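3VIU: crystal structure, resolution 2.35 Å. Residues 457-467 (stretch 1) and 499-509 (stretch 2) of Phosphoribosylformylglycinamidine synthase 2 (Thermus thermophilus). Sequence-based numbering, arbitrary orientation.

Stretch 1 457-467: HPRLGAMHALA
Stretch 2, residues 499-509: HELAETIAGLK

How do the two stretches lie against each other? Residues 458-467 and 499-509 are both helical, with phi/psi near -62/-44, and they run in the same general direction, their N-to-C axes 37° apart (signed crossing angle -37°) and only 7.0 Å apart at closest approach. His-457, at phi/psi -158/76, occupies the N-cap position of the first helix. The register is set by Arg-459 and Gly-507, whose CA atoms lie 4.3 Å apart. Together the two surfaces bury 541 Å².

What allows so close a crossing? Gly-507 has no side chain, and an ideal CB there would fall 2.4 Å from Arg-459 O and 2.6 Å from Ala-462 CB, a clash with both. Without it, backbone meets backbone: Gly-507 CA makes a CA-H...O contact with Arg-459 O at 3.5 Å, and Arg-459 CA makes another with Glu-503 O at 3.3 Å. Ala-462 points toward the second helix, and its small methyl fits closely, with CB 3.2 Å from Thr-504 O and 3.8 Å from Gly-507 CA.

How does Arg-459, which covers the most surface, use its long side chain? Its CA-to-CB bond points sideways and chi1 to chi3 are all t (-171°, -166°, -150°), with chi4 at 98°, so the extended chain carries the guanidinium to Glu-503. Glu-503 points toward the first helix and folds with chi1 and chi2 both m (-71°, -71°) and chi3 at 111°. A salt bridge joins Arg-459 NH1 to Glu-503 OE1 at 2.6 Å, and NH1 also donates a hydrogen bond to Glu-503 OE2 at 3.0 Å. The carboxylate OE1 lies at the guanidinium edge, while Ala-506 CB sits over one face, 3.6 Å from Arg-459 NH2.

What do Pro-458 and Leu-508 bury at the two ends? Pro-458, C-gamma endo, suits the first turn, where its lack of an amide hydrogen costs no helix hydrogen bond; its CG packs 3.9 Å from Glu-503 CB. Nearby, Thr-504 (chi1 m) donates from OG1 to Glu-500 O at 2.6 Å, within its own helix, and a water bridges the stretches, donating to Pro-458 O at 3.0 Å and Thr-504 OG1 at 3.1 Å. Farther along, Leu-508 (chi1 -96°, chi2 24°) starts sideways but brings CD1 to 3.5 Å from Ala-462 CB, an apolar contact. Leu-466, chi1 -144° and chi2 t, adds CD1 at 3.9 Å from Leu-508 O, and selenomethionine Met-463 (m, t, p) places CG 3.1 Å from Gly-507 O before its end leads away.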

# COMPACT_ATOMS: atom_id res chain seq x y z
N HIS A 457 16.01 -1.02 -12.86
CA HIS A 457 16.48 0.28 -12.40
C HIS A 457 15.68 0.64 -11.16
O HIS A 457 14.79 1.49 -11.20
CB HIS A 457 16.27 1.34 -13.50
CG HIS A 457 17.07 2.59 -13.31
ND1 HIS A 457 17.19 3.22 -12.10
CD2 HIS A 457 17.79 3.33 -14.19
CE1 HIS A 457 17.95 4.30 -12.23
NE2 HIS A 457 18.32 4.39 -13.49
N PRO A 458 15.99 0.02 -10.03
CA PRO A 458 15.28 0.28 -8.77
C PRO A 458 14.95 1.75 -8.47
O PRO A 458 13.82 2.07 -8.09
CB PRO A 458 16.18 -0.37 -7.72
CG PRO A 458 17.55 -0.45 -8.39
CD PRO A 458 17.19 -0.81 -9.80
N ARG A 459 15.91 2.64 -8.65
CA ARG A 459 15.67 4.06 -8.39
C ARG A 459 14.56 4.62 -9.30
O ARG A 459 13.63 5.26 -8.84
CB ARG A 459 16.96 4.84 -8.58
CG ARG A 459 16.92 6.29 -8.15
CD ARG A 459 18.13 6.99 -8.72
NE ARG A 459 18.58 8.09 -7.89
CZ ARG A 459 19.58 8.01 -7.02
NH1 ARG A 459 20.24 6.87 -6.87
NH2 ARG A 459 19.91 9.06 -6.29
N LEU A 460 14.67 4.36 -10.61
CA LEU A 460 13.68 4.84 -11.55
C LEU A 460 12.34 4.14 -11.30
O LEU A 460 11.27 4.74 -11.46
CB LEU A 460 14.16 4.63 -13.00
CG LEU A 460 13.29 5.16 -14.14
CD1 LEU A 460 13.02 6.64 -13.96
CD2 LEU A 460 13.97 4.90 -15.48
N GLY A 461 12.40 2.88 -10.87
CA GLY A 461 11.18 2.14 -10.57
C GLY A 461 10.40 2.79 -9.43
O GLY A 461 9.18 2.94 -9.50
N ALA A 462 11.12 3.17 -8.38
CA ALA A 462 10.51 3.81 -7.22
C ALA A 462 9.88 5.15 -7.63
O ALA A 462 8.77 5.46 -7.22
CB ALA A 462 11.55 4.03 -6.13
N MSE A 463 10.61 5.92 -8.43
CA MSE A 463 10.12 7.21 -8.91
C MSE A 463 8.84 7.03 -9.72
O MSE A 463 7.89 7.79 -9.56
CB MSE A 463 11.17 7.90 -9.79
CG MSE A 463 12.27 8.61 -9.03
SE MSE A 463 13.65 9.21 -10.26
CE MSE A 463 12.56 10.26 -11.46
N HIS A 464 8.85 6.03 -10.60
CA HIS A 464 7.70 5.73 -11.43
C HIS A 464 6.49 5.37 -10.60
O HIS A 464 5.37 5.77 -10.92
CB HIS A 464 8.02 4.58 -12.40
CG HIS A 464 8.44 5.04 -13.76
ND1 HIS A 464 7.58 5.65 -14.64
CD2 HIS A 464 9.65 4.99 -14.38
CE1 HIS A 464 8.23 5.96 -15.75
NE2 HIS A 464 9.49 5.56 -15.62
N ALA A 465 6.71 4.62 -9.52
CA ALA A 465 5.63 4.20 -8.62
C ALA A 465 4.90 5.38 -7.98
O ALA A 465 3.67 5.45 -8.04
CB ALA A 465 6.17 3.26 -7.54
N LEU A 466 5.64 6.30 -7.37
CA LEU A 466 5.03 7.46 -6.74
C LEU A 466 4.36 8.33 -7.81
O LEU A 466 3.23 8.80 -7.65
CB LEU A 466 6.07 8.29 -5.99
CG LEU A 466 5.57 8.92 -4.68
CD1 LEU A 466 6.62 9.88 -4.14
CD2 LEU A 466 4.26 9.64 -4.91
N ALA A 467 5.07 8.54 -8.92
CA ALA A 467 4.53 9.33 -10.01
C ALA A 467 3.20 8.75 -10.48
O ALA A 467 2.18 9.45 -10.49
CB ALA A 467 5.54 9.37 -11.17
N HIS A 499 22.02 -2.07 -2.11
CA HIS A 499 21.98 -1.10 -3.19
C HIS A 499 20.54 -0.88 -3.65
O HIS A 499 20.10 0.25 -3.83
CB HIS A 499 22.85 -1.57 -4.35
CG HIS A 499 22.90 -0.62 -5.50
ND1 HIS A 499 22.11 -0.76 -6.61
CD2 HIS A 499 23.64 0.50 -5.69
CE1 HIS A 499 22.36 0.23 -7.45
NE2 HIS A 499 23.28 1.01 -6.92
N GLU A 500 19.81 -1.97 -3.83
CA GLU A 500 18.42 -1.87 -4.26
C GLU A 500 17.58 -1.11 -3.23
O GLU A 500 16.71 -0.32 -3.58
CB GLU A 500 17.85 -3.27 -4.50
CG GLU A 500 18.64 -4.03 -5.54
CD GLU A 500 18.07 -5.40 -5.83
OE1 GLU A 500 17.79 -6.15 -4.88
OE2 GLU A 500 17.90 -5.74 -7.02
N LEU A 501 17.85 -1.36 -1.95
CA LEU A 501 17.12 -0.69 -0.89
C LEU A 501 17.46 0.80 -0.91
O LEU A 501 16.58 1.64 -0.79
CB LEU A 501 17.50 -1.27 0.48
CG LEU A 501 16.96 -0.52 1.71
CD1 LEU A 501 15.43 -0.59 1.76
CD2 LEU A 501 17.56 -1.14 2.96
N ALA A 502 18.73 1.10 -1.09
CA ALA A 502 19.19 2.47 -1.12
C ALA A 502 18.62 3.22 -2.32
O ALA A 502 18.11 4.33 -2.18
CB ALA A 502 20.72 2.52 -1.11
N GLU A 503 18.70 2.61 -3.51
CA GLU A 503 18.18 3.25 -4.72
C GLU A 503 16.66 3.41 -4.65
O GLU A 503 16.11 4.40 -5.14
CB GLU A 503 18.54 2.43 -5.96
CG GLU A 503 20.01 2.47 -6.33
CD GLU A 503 20.41 3.81 -6.89
OE1 GLU A 503 21.18 4.53 -6.22
OE2 GLU A 503 19.95 4.13 -8.00
N THR A 504 15.98 2.44 -4.05
CA THR A 504 14.53 2.51 -3.93
C THR A 504 14.17 3.73 -3.09
O THR A 504 13.33 4.53 -3.48
CB THR A 504 13.97 1.23 -3.28
OG1 THR A 504 14.21 0.11 -4.15
CG2 THR A 504 12.47 1.36 -3.02
N ILE A 505 14.82 3.87 -1.94
CA ILE A 505 14.54 5.02 -1.10
C ILE A 505 14.91 6.35 -1.77
O ILE A 505 14.17 7.33 -1.66
CB ILE A 505 15.24 4.87 0.27
CG1 ILE A 505 14.57 3.74 1.06
CG2 ILE A 505 15.20 6.20 1.02
CD1 ILE A 505 15.06 3.55 2.49
N ALA A 506 16.03 6.39 -2.49
CA ALA A 506 16.44 7.61 -3.17
C ALA A 506 15.40 7.93 -4.25
O ALA A 506 15.11 9.10 -4.52
CB ALA A 506 17.83 7.45 -3.79
N GLY A 507 14.85 6.89 -4.87
CA GLY A 507 13.86 7.10 -5.90
C GLY A 507 12.63 7.83 -5.37
O GLY A 507 12.17 8.80 -5.97
N LEU A 508 12.11 7.37 -4.24
CA LEU A 508 10.94 7.98 -3.61
C LEU A 508 11.21 9.44 -3.23
O LEU A 508 10.41 10.33 -3.50
CB LEU A 508 10.55 7.18 -2.36
CG LEU A 508 9.45 6.11 -2.48
CD1 LEU A 508 9.31 5.61 -3.90
CD2 LEU A 508 9.77 4.98 -1.52
N LYS A 509 12.36 9.67 -2.60
CA LYS A 509 12.76 11.00 -2.19
C LYS A 509 12.68 11.96 -3.37
O LYS A 509 12.04 13.02 -3.29
CB LYS A 509 14.19 10.96 -1.66
CG LYS A 509 14.82 12.32 -1.42
CD LYS A 509 16.33 12.18 -1.24
CE LYS A 509 16.98 13.52 -0.91
NZ LYS A 509 16.70 14.60 -1.91
O HOH W 1 12.36 -0.06 -6.62